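Local coordinates for succinate-semialdehyde dehydrogenase (NAD(P)(+)) (Marinobacter aquaeolei, PDB 3RH9), which is an aldehyde dehydrogenase that probably oxidises succinate semialdehyde to succinate with NAD(P)+, at residues Arg146-Asn158 and His224-Thr236. Residues are numbered along the deposited sequence; the frame is centred on the assembly and turned at random.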
ATOM      1  N   ARG A 146       0.433  14.960   4.267  1.00 11.34           N
ATOM      2  CA  ARG A 146       1.763  15.505   3.952  1.00 12.61           C
ATOM      3  C   ARG A 146       2.371  14.812   2.733  1.00 13.12           C
ATOM      4  O   ARG A 146       2.075  13.644   2.449  1.00 14.47           O
ATOM      5  CB  ARG A 146       2.749  15.306   5.124  1.00 11.81           C
ATOM      6  CG  ARG A 146       2.220  15.563   6.511  1.00 10.50           C
ATOM      7  CD  ARG A 146       1.958  17.013   6.725  1.00 10.10           C
ATOM      8  NE  ARG A 146       1.523  17.285   8.083  1.00 10.50           N
ATOM      9  CZ  ARG A 146       1.039  18.453   8.489  1.00 10.67           C
ATOM     10  NH1 ARG A 146       0.924  19.451   7.626  1.00 10.17           N
ATOM     11  NH2 ARG A 146       0.665  18.621   9.751  1.00 10.54           N
ATOM     12  N   PRO A 147       3.255  15.508   2.030  1.00 11.66           N
ATOM     13  CA  PRO A 147       4.013  14.875   0.950  1.00 12.46           C
ATOM     14  C   PRO A 147       4.796  13.684   1.481  1.00 12.77           C
ATOM     15  O   PRO A 147       5.438  13.851   2.510  1.00 13.20           O
ATOM     16  CB  PRO A 147       4.994  15.973   0.533  1.00 13.40           C
ATOM     17  CG  PRO A 147       4.339  17.242   0.932  1.00 13.83           C
ATOM     18  CD  PRO A 147       3.511  16.948   2.140  1.00 12.25           C
ATOM     19  N   VAL A 148       4.789  12.528   0.816  1.00 12.42           N
ATOM     20  CA  VAL A 148       5.602  11.416   1.326  1.00 13.05           C
ATOM     21  C   VAL A 148       7.067  11.800   1.338  1.00 12.57           C
ATOM     22  O   VAL A 148       7.842  11.304   2.139  1.00 13.10           O
ATOM     23  CB  VAL A 148       5.431  10.045   0.561  1.00 14.95           C
ATOM     24  CG1 VAL A 148       4.132   9.359   0.942  1.00 13.93           C
ATOM     25  CG2 VAL A 148       5.575  10.199  -0.975  1.00 14.85           C
ATOM     26  N   GLY A 149       7.449  12.692   0.444  1.00 12.30           N
ATOM     27  CA  GLY A 149       8.835  13.076   0.352  1.00 12.69           C
ATOM     28  C   GLY A 149       9.210  12.910  -1.086  1.00 13.05           C
ATOM     29  O   GLY A 149       8.331  12.839  -1.937  1.00 13.99           O
ATOM     30  N   VAL A 150      10.506  12.848  -1.358  1.00 12.89           N
ATOM     31  CA  VAL A 150      10.995  12.684  -2.724  1.00 14.98           C
ATOM     32  C   VAL A 150      10.679  11.281  -3.277  1.00 14.47           C
ATOM     33  O   VAL A 150      11.045  10.259  -2.677  1.00 13.36           O
ATOM     34  CB  VAL A 150      12.526  12.981  -2.823  1.00 13.81           C
ATOM     35  CG1 VAL A 150      13.041  12.670  -4.204  1.00 13.42           C
ATOM     36  CG2 VAL A 150      12.803  14.422  -2.475  1.00 13.24           C
ATOM     37  N   THR A 151      10.004  11.229  -4.418  1.00 12.93           N
ATOM     38  CA  THR A 151       9.649   9.937  -4.985  1.00 13.96           C
ATOM     39  C   THR A 151      10.437   9.604  -6.238  1.00 12.73           C
ATOM     40  O   THR A 151      10.878  10.480  -6.951  1.00 14.09           O
ATOM     41  CB  THR A 151       8.146   9.855  -5.298  1.00 14.32           C
ATOM     42  OG1 THR A 151       7.783  10.897  -6.214  1.00 14.29           O
ATOM     43  CG2 THR A 151       7.359  10.033  -4.027  1.00 16.75           C
ATOM     44  N   GLY A 152      10.605   8.319  -6.496  1.00 12.09           N
ATOM     45  CA  GLY A 152      11.175   7.867  -7.741  1.00 11.80           C
ATOM     46  C   GLY A 152      10.073   7.357  -8.633  1.00 12.24           C
ATOM     47  O   GLY A 152       9.363   6.424  -8.277  1.00 12.55           O
ATOM     48  N   LEU A 153       9.921   7.983  -9.791  1.00 12.91           N
ATOM     49  CA  LEU A 153       8.920   7.575 -10.764  1.00 12.39           C
ATOM     50  C   LEU A 153       9.559   6.745 -11.894  1.00 14.03           C
ATOM     51  O   LEU A 153      10.357   7.281 -12.700  1.00 15.47           O
ATOM     52  CB  LEU A 153       8.223   8.812 -11.336  1.00 13.33           C
ATOM     53  CG  LEU A 153       7.611   9.774 -10.316  1.00 12.21           C
ATOM     54  CD1 LEU A 153       6.582  10.655 -10.970  1.00 13.48           C
ATOM     55  CD2 LEU A 153       6.975   9.008  -9.201  1.00 12.81           C
ATOM     56  N   ILE A 154       9.220   5.453 -11.953  1.00 12.05           N
ATOM     57  CA  ILE A 154       9.821   4.544 -12.929  1.00 12.49           C
ATOM     58  C   ILE A 154       8.788   3.992 -13.902  1.00 12.88           C
ATOM     59  O   ILE A 154       7.804   3.355 -13.488  1.00 12.86           O
ATOM     60  CB  ILE A 154      10.543   3.386 -12.227  1.00 12.57           C
ATOM     61  CG1 ILE A 154      11.267   3.902 -10.992  1.00 13.42           C
ATOM     62  CG2 ILE A 154      11.512   2.691 -13.159  1.00 10.89           C
ATOM     63  CD1 ILE A 154      12.077   2.832 -10.295  1.00 13.91           C
ATOM     64  N   VAL A 155       9.011   4.234 -15.195  1.00 12.80           N
ATOM     65  CA  VAL A 155       8.011   3.901 -16.212  1.00 13.62           C
ATOM     66  C   VAL A 155       8.586   3.023 -17.324  1.00 13.91           C
ATOM     67  O   VAL A 155       9.794   3.023 -17.540  1.00 14.55           O
ATOM     68  CB  VAL A 155       7.355   5.171 -16.805  1.00 14.47           C
ATOM     69  CG1 VAL A 155       6.695   5.999 -15.695  1.00 13.68           C
ATOM     70  CG2 VAL A 155       8.379   5.994 -17.572  1.00 14.36           C
ATOM     71  N   PRO A 156       7.719   2.249 -18.017  1.00 14.83           N
ATOM     72  CA  PRO A 156       8.154   1.332 -19.066  1.00 14.02           C
ATOM     73  C   PRO A 156       8.080   2.023 -20.408  1.00 15.02           C
ATOM     74  O   PRO A 156       7.772   3.208 -20.479  1.00 15.52           O
ATOM     75  CB  PRO A 156       7.085   0.230 -19.028  1.00 14.00           C
ATOM     76  CG  PRO A 156       6.022   0.693 -18.119  1.00 13.25           C
ATOM     77  CD  PRO A 156       6.268   2.135 -17.817  1.00 14.96           C
ATOM     78  N   TRP A 157       8.330   1.281 -21.474  1.00 14.78           N
ATOM     79  CA  TRP A 157       8.219   1.853 -22.797  1.00 15.87           C
ATOM     80  C   TRP A 157       6.799   1.791 -23.358  1.00 17.61           C
ATOM     81  O   TRP A 157       6.538   2.441 -24.365  1.00 18.10           O
ATOM     82  CB  TRP A 157       9.210   1.189 -23.760  1.00 16.67           C
ATOM     83  CG  TRP A 157       9.163  -0.306 -23.713  1.00 16.51           C
ATOM     84  CD1 TRP A 157      10.042  -1.134 -23.092  1.00 15.45           C
ATOM     85  CD2 TRP A 157       8.159  -1.144 -24.288  1.00 17.32           C
ATOM     86  NE1 TRP A 157       9.656  -2.439 -23.244  1.00 15.73           N
ATOM     87  CE2 TRP A 157       8.501  -2.473 -23.976  1.00 17.57           C
ATOM     88  CE3 TRP A 157       7.010  -0.897 -25.047  1.00 17.32           C
ATOM     89  CZ2 TRP A 157       7.741  -3.557 -24.401  1.00 17.80           C
ATOM     90  CZ3 TRP A 157       6.252  -1.968 -25.459  1.00 18.23           C
ATOM     91  CH2 TRP A 157       6.620  -3.287 -25.137  1.00 18.23           C
ATOM     92  N   ASN A 158       5.885   1.033 -22.730  1.00 17.59           N
ATOM     93  CA  ASN A 158       4.559   0.823 -23.334  1.00 18.04           C
ATOM     94  C   ASN A 158       3.816   2.133 -23.549  1.00 20.49           C
ATOM     95  O   ASN A 158       3.096   2.294 -24.543  1.00 21.02           O
ATOM     96  CB  ASN A 158       3.622  -0.111 -22.557  1.00 18.07           C
ATOM     97  CG  ASN A 158       4.322  -1.015 -21.592  1.00 19.04           C
ATOM     98  OD1 ASN A 158       5.473  -1.405 -21.781  1.00 19.89           O
ATOM     99  ND2 ASN A 158       3.605  -1.382 -20.532  1.00 21.59           N
ATOM    100  N   HIS A 224      18.325   4.830  -1.206  1.00 17.34           N
ATOM    101  CA  HIS A 224      18.389   6.159  -0.637  1.00 17.16           C
ATOM    102  C   HIS A 224      17.305   6.399   0.399  1.00 17.02           C
ATOM    103  O   HIS A 224      16.149   6.094   0.159  1.00 16.41           O
ATOM    104  CB  HIS A 224      18.352   7.246  -1.718  1.00 16.91           C
ATOM    105  CG  HIS A 224      18.972   8.533  -1.270  1.00 17.39           C
ATOM    106  ND1 HIS A 224      20.242   8.916  -1.641  1.00 18.96           N
ATOM    107  CD2 HIS A 224      18.523   9.491  -0.426  1.00 16.61           C
ATOM    108  CE1 HIS A 224      20.535  10.074  -1.076  1.00 19.72           C
ATOM    109  NE2 HIS A 224      19.508  10.445  -0.336  1.00 18.54           N
ATOM    110  N   LYS A 225      17.700   6.976   1.535  1.00 18.31           N
ATOM    111  CA  LYS A 225      16.797   7.279   2.640  1.00 17.09           C
ATOM    112  C   LYS A 225      15.939   8.518   2.423  1.00 17.11           C
ATOM    113  O   LYS A 225      15.020   8.772   3.193  1.00 16.68           O
ATOM    114  CB  LYS A 225      17.581   7.442   3.936  1.00 20.12           C
ATOM    115  CG  LYS A 225      18.062   6.114   4.542  1.00 28.81           C
ATOM    116  CD  LYS A 225      19.012   6.347   5.735  1.00 37.38           C
ATOM    117  CE  LYS A 225      19.457   5.038   6.378  1.00 40.10           C
ATOM    118  NZ  LYS A 225      20.199   5.292   7.650  1.00 43.39           N
ATOM    119  N   ASP A 226      16.232   9.305   1.397  1.00 16.75           N
ATOM    120  CA  ASP A 226      15.376  10.445   1.099  1.00 15.27           C
ATOM    121  C   ASP A 226      14.365  10.132   0.013  1.00 14.66           C
ATOM    122  O   ASP A 226      13.600  11.009  -0.387  1.00 14.37           O
ATOM    123  CB  ASP A 226      16.192  11.674   0.727  1.00 15.46           C
ATOM    124  CG  ASP A 226      16.961  12.222   1.900  1.00 17.41           C
ATOM    125  OD1 ASP A 226      16.632  11.830   3.050  1.00 17.26           O
ATOM    126  OD2 ASP A 226      17.895  13.024   1.671  1.00 17.92           O
ATOM    127  N   VAL A 227      14.367   8.892  -0.469  1.00 13.39           N
ATOM    128  CA  VAL A 227      13.322   8.461  -1.386  1.00 13.57           C
ATOM    129  C   VAL A 227      12.363   7.503  -0.695  1.00 12.65           C
ATOM    130  O   VAL A 227      12.473   6.302  -0.846  1.00 12.28           O
ATOM    131  CB  VAL A 227      13.886   7.829  -2.658  1.00 12.55           C
ATOM    132  CG1 VAL A 227      12.774   7.512  -3.613  1.00 11.77           C
ATOM    133  CG2 VAL A 227      14.840   8.778  -3.306  1.00 13.37           C
ATOM    134  N   PRO A 228      11.416   8.045   0.076  1.00 12.25           N
ATOM    135  CA  PRO A 228      10.498   7.250   0.891  1.00 12.09           C
ATOM    136  C   PRO A 228       9.527   6.429   0.059  1.00 11.40           C
ATOM    137  O   PRO A 228       9.001   5.440   0.544  1.00 10.48           O
ATOM    138  CB  PRO A 228       9.719   8.309   1.663  1.00 11.82           C
ATOM    139  CG  PRO A 228      10.519   9.542   1.550  1.00 13.22           C
ATOM    140  CD  PRO A 228      11.185   9.482   0.244  1.00 12.40           C
HETATM  141  N   MSE A 229       9.281   6.846  -1.174  1.00 11.68           N
HETATM  142  CA  MSE A 229       8.313   6.158  -1.997  1.00 11.99           C
HETATM  143  C   MSE A 229       8.756   5.945  -3.434  1.00 12.94           C
HETATM  144  O   MSE A 229       9.334   6.828  -4.056  1.00 12.57           O
HETATM  145  CB  MSE A 229       6.984   6.895  -1.987  1.00 12.25           C
HETATM  146  CG  MSE A 229       6.121   6.556  -3.170  1.00 13.77           C
HETATM  147 SE   MSE A 229       4.247   6.843  -2.772  1.00 39.63          SE
HETATM  148  CE  MSE A 229       3.463   5.779  -4.220  1.00 15.99           C
ATOM    149  N   LEU A 230       8.444   4.763  -3.952  1.00 12.19           N
ATOM    150  CA  LEU A 230       8.686   4.432  -5.336  1.00 11.85           C
ATOM    151  C   LEU A 230       7.378   4.136  -6.055  1.00 12.54           C
ATOM    152  O   LEU A 230       6.562   3.353  -5.569  1.00 12.29           O
ATOM    153  CB  LEU A 230       9.591   3.214  -5.418  1.00 12.12           C
ATOM    154  CG  LEU A 230      11.080   3.503  -5.564  1.00 12.34           C
ATOM    155  CD1 LEU A 230      11.634   4.079  -4.285  1.00 12.73           C
ATOM    156  CD2 LEU A 230      11.790   2.226  -5.933  1.00 12.87           C
ATOM    157  N   SER A 231       7.173   4.768  -7.208  1.00 12.08           N
ATOM    158  CA  SER A 231       6.043   4.426  -8.060  1.00 12.86           C
ATOM    159  C   SER A 231       6.557   3.796  -9.356  1.00 12.24           C
ATOM    160  O   SER A 231       7.135   4.478 -10.199  1.00 11.36           O
ATOM    161  CB  SER A 231       5.160   5.647  -8.342  1.00 12.82           C
ATOM    162  OG  SER A 231       3.994   5.281  -9.070  1.00 11.62           O
ATOM    163  N   PHE A 232       6.340   2.487  -9.490  1.00 11.87           N
ATOM    164  CA  PHE A 232       6.893   1.702 -10.594  1.00 12.78           C
ATOM    165  C   PHE A 232       5.825   0.996 -11.451  1.00 12.66           C
ATOM    166  O   PHE A 232       4.991   0.239 -10.944  1.00 12.71           O
ATOM    167  CB  PHE A 232       7.906   0.672 -10.059  1.00 12.11           C
ATOM    168  CG  PHE A 232       8.276  -0.400 -11.054  1.00 12.27           C
ATOM    169  CD1 PHE A 232       7.471  -1.535 -11.220  1.00 12.23           C
ATOM    170  CD2 PHE A 232       9.426  -0.280 -11.828  1.00 11.75           C
ATOM    171  CE1 PHE A 232       7.809  -2.522 -12.150  1.00 11.92           C
ATOM    172  CE2 PHE A 232       9.769  -1.271 -12.758  1.00 11.18           C
ATOM    173  CZ  PHE A 232       8.960  -2.389 -12.913  1.00 11.59           C
ATOM    174  N   THR A 233       5.861   1.253 -12.751  1.00 11.75           N
ATOM    175  CA  THR A 233       5.102   0.459 -13.697  1.00 12.29           C
ATOM    176  C   THR A 233       6.115  -0.288 -14.537  1.00 12.05           C
ATOM    177  O   THR A 233       7.093   0.300 -14.975  1.00 12.49           O
ATOM    178  CB  THR A 233       4.232   1.342 -14.613  1.00 12.79           C
ATOM    179  OG1 THR A 233       3.222   1.996 -13.841  1.00 15.20           O
ATOM    180  CG2 THR A 233       3.554   0.515 -15.668  1.00 14.48           C
ATOM    181  N   GLY A 234       5.897  -1.580 -14.753  1.00 11.89           N
ATOM    182  CA  GLY A 234       6.801  -2.375 -15.569  1.00 11.54           C
ATOM    183  C   GLY A 234       6.614  -3.874 -15.435  1.00 11.45           C
ATOM    184  O   GLY A 234       5.502  -4.343 -15.235  1.00 13.22           O
ATOM    185  N   SER A 235       7.694  -4.637 -15.540  1.00 10.99           N
ATOM    186  CA  SER A 235       7.572  -6.088 -15.470  1.00 12.21           C
ATOM    187  C   SER A 235       7.324  -6.601 -14.038  1.00 13.52           C
ATOM    188  O   SER A 235       7.860  -6.067 -13.061  1.00 13.26           O
ATOM    189  CB  SER A 235       8.785  -6.772 -16.112  1.00 12.13           C
ATOM    190  OG  SER A 235       9.971  -6.551 -15.379  1.00 12.68           O
ATOM    191  N   THR A 236       6.493  -7.634 -13.925  1.00 13.02           N
ATOM    192  CA  THR A 236       6.203  -8.254 -12.644  1.00 13.03           C
ATOM    193  C   THR A 236       7.498  -8.716 -11.977  1.00 14.67           C
ATOM    194  O   THR A 236       7.642  -8.633 -10.758  1.00 14.23           O
ATOM    195  CB  THR A 236       5.249  -9.450 -12.798  1.00 13.25           C
ATOM    196  OG1 THR A 236       4.216  -9.123 -13.727  1.00 14.07           O
ATOM    197  CG2 THR A 236       4.603  -9.813 -11.467  1.00 14.37           C
TER
HETATM  198  O   HOH W   1      12.214  12.955   1.164  1.00 13.60           O
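Gly152 and Ile154 interleave with Met229, Ser231 and Thr233 in the ladder of two neighbouring parallel strands, 151-154 and 229-233, whose axes lie 10° apart at the centre of a Rossmann-like sheet. The pair illustrates how parallel strands, bonded through alternate residues, present different side chains on their two faces. Gly152 N donates to Met229 O in the carbonyl plane, Gly152 O receives Ser231 N, and Ile154 N meets Ser231 O at 2.9 Å in a nearly straight bond (175°). Thr233 N closes the series on Ile154 O.

The tightly packed part lies along this ladder. On one face, Leu153 CD2 rests on Ser231 CB (3.9 Å), and Met229, a selenomethionine, runs beside Thr151 while its CB meets Val148 CG2 at 3.7 Å. On the other, Phe232, its CG anti to the backbone N (chi1 166°), sets CD2 obliquely against Ile154 CB and CG2. Just after strand 151-154, Pro156 CG reaches CG2 of Thr233, the last residue of its strand, at 3.5 Å. With an alanine here, CG and CD would be gone, which would probably leave the Thr233 methyl without its neighbour and the chain freer to turn.

At the other end the ladder gives way to a water-bridged, partly exposed margin: Val150 N donates to a water that donates to Asp226 O, and Pro228 packs on the carbonyls of Val148 and Val150.

Backbone bonds and apolar contacts thus fix the strands, consistent with the ladder carrying the Lys167-bound hydroxyls of Ser231 and Thr233 up to the predicted active-site Glu256.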